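Local coordinates for protein inactive glucansucrase (Lactobacillus reuteri, PDB 5JBD) that is an inactive glucansucrase of glycoside hydrolase family 70, built round a TIM barrel and carrying a bound calcium ion, at residues A[690-698]-A[705-716]. Residues are numbered along the deposited sequence; the frame is centred on the assembly and turned at random.
Sequences WMAPAYTPF and EGYSMTDRYNLG
Pro-693 CG sits over the centre of one face of the Tyr-707 ring, a CH-pi contact 3.8 Å from the ring centroid and 10° off the ring normal. The edge of the Trp-690 indole comes near the Tyr-707 hydroxyl, the two side chains crossing at about a right angle; Trp-690 NE1 and Tyr-707 OH both hydrogen-bond Asp-747 OD2. Trp-690 lies in strand 688-691 of the parallel barrel sheet of the TIM-barrel fold, Pro-693 in the loop that follows, and Tyr-707 in the loop after strand 696-697; Asp-747 is on the neighbouring strand 743-748. At the edge of the Tyr-695 ring, in its plane, sits Gly-706 O, 3.6 Å from Tyr-695 CD2. With CG beside the backbone N (chi1 -40°), this ring runs alongside Met-709 and Leu-715, pointing the same way; Tyr-695 CB meets Met-709 CB at 3.6 Å, and its hydroxyl bonds Asp-747 O beyond them.

Further along, the chain folds back as a short, irregular antiparallel pairing. Pro-697 and Met-709 form a non-hydrogen-bonded pair, flanked by two well-directed bonds: Thr-710 N to Thr-696 O at 3.2 Å, nearly straight, and Phe-698 N to Ser-708 O at 2.9 Å, with 171° at the hydrogen.

The segment 705-716 then turns a corner at Thr-710, and Asp-711 OD1 fixes the next bend by accepting from both Tyr-713 N and Asn-714 N, an Asx turn and an Asx motif. A second Asx turn, from Gly-716 N to Asn-714 OD1, follows. One water bridges Ala-694 O and Leu-715 O by donating to each. Asn-714 O receives a weak bond from Thr-696 N and a shorter one from Thr-696 OG1, whose hydroxyl approaches at 2.7 Å from above the carbonyl plane.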
loop_
_atom_site.group_PDB
_atom_site.type_symbol
_atom_site.label_atom_id
_atom_site.label_comp_id
_atom_site.label_asym_id
_atom_site.label_seq_id
_atom_site.Cartn_x
_atom_site.Cartn_y
_atom_site.Cartn_z
ATOM N N TRP A 690 -9.524 -7.113 -10.233
ATOM C CA TRP A 690 -8.930 -6.610 -9.001
ATOM C C TRP A 690 -9.324 -5.137 -8.856
ATOM O O TRP A 690 -8.892 -4.266 -9.639
ATOM C CB TRP A 690 -7.408 -6.835 -8.993
ATOM C CG TRP A 690 -6.563 -6.091 -8.004
ATOM C CD1 TRP A 690 -6.968 -5.436 -6.874
ATOM C CD2 TRP A 690 -5.143 -5.919 -8.069
ATOM N NE1 TRP A 690 -5.895 -4.868 -6.235
ATOM C CE2 TRP A 690 -4.760 -5.142 -6.946
ATOM C CE3 TRP A 690 -4.156 -6.342 -8.964
ATOM C CZ2 TRP A 690 -3.428 -4.768 -6.705
ATOM C CZ3 TRP A 690 -2.833 -5.980 -8.724
ATOM C CH2 TRP A 690 -2.481 -5.212 -7.597
ATOM N N MET A 691 -10.136 -4.868 -7.837
ATOM C CA MET A 691 -10.591 -3.513 -7.521
ATOM C C MET A 691 -9.712 -2.872 -6.455
ATOM O O MET A 691 -9.284 -3.523 -5.498
ATOM C CB MET A 691 -12.050 -3.522 -7.070
ATOM C CG MET A 691 -12.971 -4.128 -8.116
ATOM S SD MET A 691 -14.680 -3.554 -8.127
ATOM C CE MET A 691 -14.395 -1.887 -8.711
ATOM N N ALA A 692 -9.466 -1.579 -6.637
ATOM C CA ALA A 692 -8.687 -0.785 -5.703
ATOM C C ALA A 692 -9.224 -0.901 -4.283
ATOM O O ALA A 692 -10.420 -1.139 -4.097
ATOM C CB ALA A 692 -8.696 0.679 -6.137
ATOM N N PRO A 693 -8.351 -0.716 -3.277
ATOM C CA PRO A 693 -8.874 -0.646 -1.918
ATOM C C PRO A 693 -9.903 0.492 -1.845
ATOM O O PRO A 693 -9.594 1.639 -2.179
ATOM C CB PRO A 693 -7.627 -0.318 -1.076
ATOM C CG PRO A 693 -6.703 0.354 -2.034
ATOM C CD PRO A 693 -6.915 -0.385 -3.316
ATOM N N ALA A 694 -11.126 0.154 -1.442
ATOM C CA ALA A 694 -12.273 1.024 -1.646
ATOM C C ALA A 694 -12.600 1.890 -0.422
ATOM O O ALA A 694 -13.558 2.651 -0.449
ATOM C CB ALA A 694 -13.470 0.174 -2.037
ATOM N N TYR A 695 -11.751 1.828 0.600
ATOM C CA TYR A 695 -12.008 2.380 1.934
ATOM C C TYR A 695 -11.898 3.899 1.871
ATOM O O TYR A 695 -11.284 4.447 0.942
ATOM C CB TYR A 695 -11.014 1.772 2.955
ATOM C CG TYR A 695 -10.802 0.296 2.673
ATOM C CD1 TYR A 695 -11.847 -0.611 2.850
ATOM C CD2 TYR A 695 -9.616 -0.173 2.107
ATOM C CE1 TYR A 695 -11.698 -1.942 2.528
ATOM C CE2 TYR A 695 -9.470 -1.508 1.785
ATOM C CZ TYR A 695 -10.524 -2.385 1.990
ATOM O OH TYR A 695 -10.400 -3.725 1.680
ATOM N N THR A 696 -12.525 4.575 2.837
ATOM C CA THR A 696 -12.485 6.038 2.917
ATOM C C THR A 696 -11.047 6.505 3.084
ATOM O O THR A 696 -10.400 6.144 4.055
ATOM C CB THR A 696 -13.304 6.563 4.120
ATOM O OG1 THR A 696 -14.652 6.099 4.007
ATOM C CG2 THR A 696 -13.292 8.112 4.166
ATOM N N PRO A 697 -10.538 7.292 2.133
ATOM C CA PRO A 697 -9.136 7.683 2.208
ATOM C C PRO A 697 -8.868 8.773 3.238
ATOM O O PRO A 697 -9.720 9.628 3.461
ATOM C CB PRO A 697 -8.850 8.209 0.795
ATOM C CG PRO A 697 -10.162 8.724 0.316
ATOM C CD PRO A 697 -11.183 7.787 0.900
ATOM N N PHE A 698 -7.696 8.721 3.855
ATOM C CA PHE A 698 -7.135 9.834 4.601
ATOM C C PHE A 698 -6.918 10.977 3.608
ATOM O O PHE A 698 -6.195 10.823 2.604
ATOM C CB PHE A 698 -5.812 9.388 5.229
ATOM C CG PHE A 698 -5.073 10.455 6.003
ATOM C CD1 PHE A 698 -5.738 11.382 6.807
ATOM C CD2 PHE A 698 -3.681 10.490 5.961
ATOM C CE1 PHE A 698 -5.028 12.329 7.533
ATOM C CE2 PHE A 698 -2.970 11.433 6.687
ATOM C CZ PHE A 698 -3.650 12.356 7.469
ATOM N N GLU A 705 -5.652 6.916 -2.593
ATOM C CA GLU A 705 -5.923 5.666 -3.322
ATOM C C GLU A 705 -6.671 4.614 -2.514
ATOM O O GLU A 705 -7.231 3.691 -3.110
ATOM C CB GLU A 705 -4.620 5.039 -3.878
ATOM C CG GLU A 705 -3.778 4.218 -2.897
ATOM C CD GLU A 705 -3.233 5.016 -1.719
ATOM O OE1 GLU A 705 -3.034 6.240 -1.844
ATOM O OE2 GLU A 705 -3.048 4.440 -0.638
ATOM N N GLY A 706 -6.630 4.717 -1.184
ATOM C CA GLY A 706 -7.332 3.782 -0.310
ATOM C C GLY A 706 -6.507 2.879 0.599
ATOM O O GLY A 706 -7.077 2.275 1.505
ATOM N N TYR A 707 -5.194 2.762 0.379
ATOM C CA TYR A 707 -4.329 2.039 1.325
ATOM C C TYR A 707 -4.096 2.823 2.619
ATOM O O TYR A 707 -3.892 2.219 3.684
ATOM C CB TYR A 707 -2.966 1.665 0.724
ATOM C CG TYR A 707 -3.001 0.718 -0.462
ATOM C CD1 TYR A 707 -3.428 -0.606 -0.307
ATOM C CD2 TYR A 707 -2.559 1.119 -1.718
ATOM C CE1 TYR A 707 -3.442 -1.486 -1.389
ATOM C CE2 TYR A 707 -2.561 0.236 -2.800
ATOM C CZ TYR A 707 -3.008 -1.070 -2.625
ATOM O OH TYR A 707 -2.999 -1.969 -3.691
ATOM N N SER A 708 -4.106 4.152 2.524
ATOM C CA SER A 708 -4.078 5.020 3.707
ATOM C C SER A 708 -5.525 5.370 4.020
ATOM O O SER A 708 -6.081 6.308 3.422
ATOM C CB SER A 708 -3.266 6.285 3.431
ATOM O OG SER A 708 -1.897 5.964 3.303
ATOM N N MET A 709 -6.140 4.594 4.919
ATOM C CA MET A 709 -7.582 4.691 5.168
ATOM C C MET A 709 -7.888 4.964 6.635
ATOM O O MET A 709 -7.156 4.534 7.523
ATOM C CB MET A 709 -8.340 3.450 4.644
ATOM C CG MET A 709 -8.468 2.247 5.588
ATOM S SD MET A 709 -6.874 1.661 6.166
ATOM C CE MET A 709 -6.511 0.476 4.857
ATOM N N THR A 710 -8.976 5.706 6.849
ATOM C CA THR A 710 -9.475 6.066 8.166
ATOM C C THR A 710 -10.689 5.244 8.587
ATOM O O THR A 710 -11.062 5.289 9.758
ATOM C CB THR A 710 -9.880 7.563 8.191
ATOM O OG1 THR A 710 -10.875 7.817 7.180
ATOM C CG2 THR A 710 -8.671 8.446 7.916
ATOM N N ASP A 711 -11.325 4.541 7.640
ATOM C CA ASP A 711 -12.544 3.769 7.915
ATOM C C ASP A 711 -12.610 2.548 6.984
ATOM O O ASP A 711 -12.788 2.695 5.780
ATOM C CB ASP A 711 -13.798 4.665 7.747
ATOM C CG ASP A 711 -15.073 4.032 8.301
ATOM O OD1 ASP A 711 -15.234 2.784 8.249
ATOM O OD2 ASP A 711 -15.946 4.789 8.810
ATOM N N ARG A 712 -12.478 1.359 7.573
ATOM C CA ARG A 712 -12.420 0.086 6.836
ATOM C C ARG A 712 -13.774 -0.391 6.306
ATOM O O ARG A 712 -13.823 -1.276 5.448
ATOM C CB ARG A 712 -11.871 -1.020 7.731
ATOM C CG ARG A 712 -10.387 -0.937 8.039
ATOM C CD ARG A 712 -10.021 -2.126 8.912
ATOM N NE ARG A 712 -8.588 -2.350 9.050
ATOM C CZ ARG A 712 -8.047 -3.422 9.641
ATOM N NH1 ARG A 712 -8.811 -4.378 10.168
ATOM N NH2 ARG A 712 -6.728 -3.532 9.704
ATOM N N TYR A 713 -14.864 0.182 6.810
ATOM C CA TYR A 713 -16.208 -0.231 6.416
ATOM C C TYR A 713 -16.975 0.774 5.570
ATOM O O TYR A 713 -17.932 0.381 4.914
ATOM C CB TYR A 713 -17.024 -0.588 7.660
ATOM C CG TYR A 713 -16.512 -1.831 8.345
ATOM C CD1 TYR A 713 -15.517 -1.761 9.322
ATOM C CD2 TYR A 713 -17.000 -3.086 8.004
ATOM C CE1 TYR A 713 -15.039 -2.910 9.941
ATOM C CE2 TYR A 713 -16.526 -4.239 8.627
ATOM C CZ TYR A 713 -15.549 -4.144 9.594
ATOM O OH TYR A 713 -15.095 -5.304 10.188
ATOM N N ASN A 714 -16.592 2.048 5.595
ATOM C CA ASN A 714 -17.257 3.061 4.779
ATOM C C ASN A 714 -16.546 3.085 3.435
ATOM O O ASN A 714 -15.444 3.619 3.331
ATOM C CB ASN A 714 -17.198 4.436 5.480
ATOM C CG ASN A 714 -17.966 5.527 4.744
ATOM O OD1 ASN A 714 -18.177 5.472 3.529
ATOM N ND2 ASN A 714 -18.418 6.526 5.497
ATOM N N LEU A 715 -17.193 2.546 2.400
ATOM C CA LEU A 715 -16.638 2.568 1.035
ATOM C C LEU A 715 -17.168 3.729 0.174
ATOM O O LEU A 715 -17.190 3.648 -1.056
ATOM C CB LEU A 715 -16.827 1.209 0.321
ATOM C CG LEU A 715 -16.011 -0.042 0.751
ATOM C CD1 LEU A 715 -15.623 -0.001 2.208
ATOM C CD2 LEU A 715 -16.596 -1.415 0.397
ATOM N N GLY A 716 -17.564 4.820 0.834
ATOM C CA GLY A 716 -18.009 6.030 0.172
ATOM C C GLY A 716 -19.526 6.156 0.150
ATOM O O GLY A 716 -20.248 5.155 0.126
HETATM O O HOH W 1 -14.961 3.315 -2.653
HETATM O O HOH W 2 -11.088 10.434 6.488
#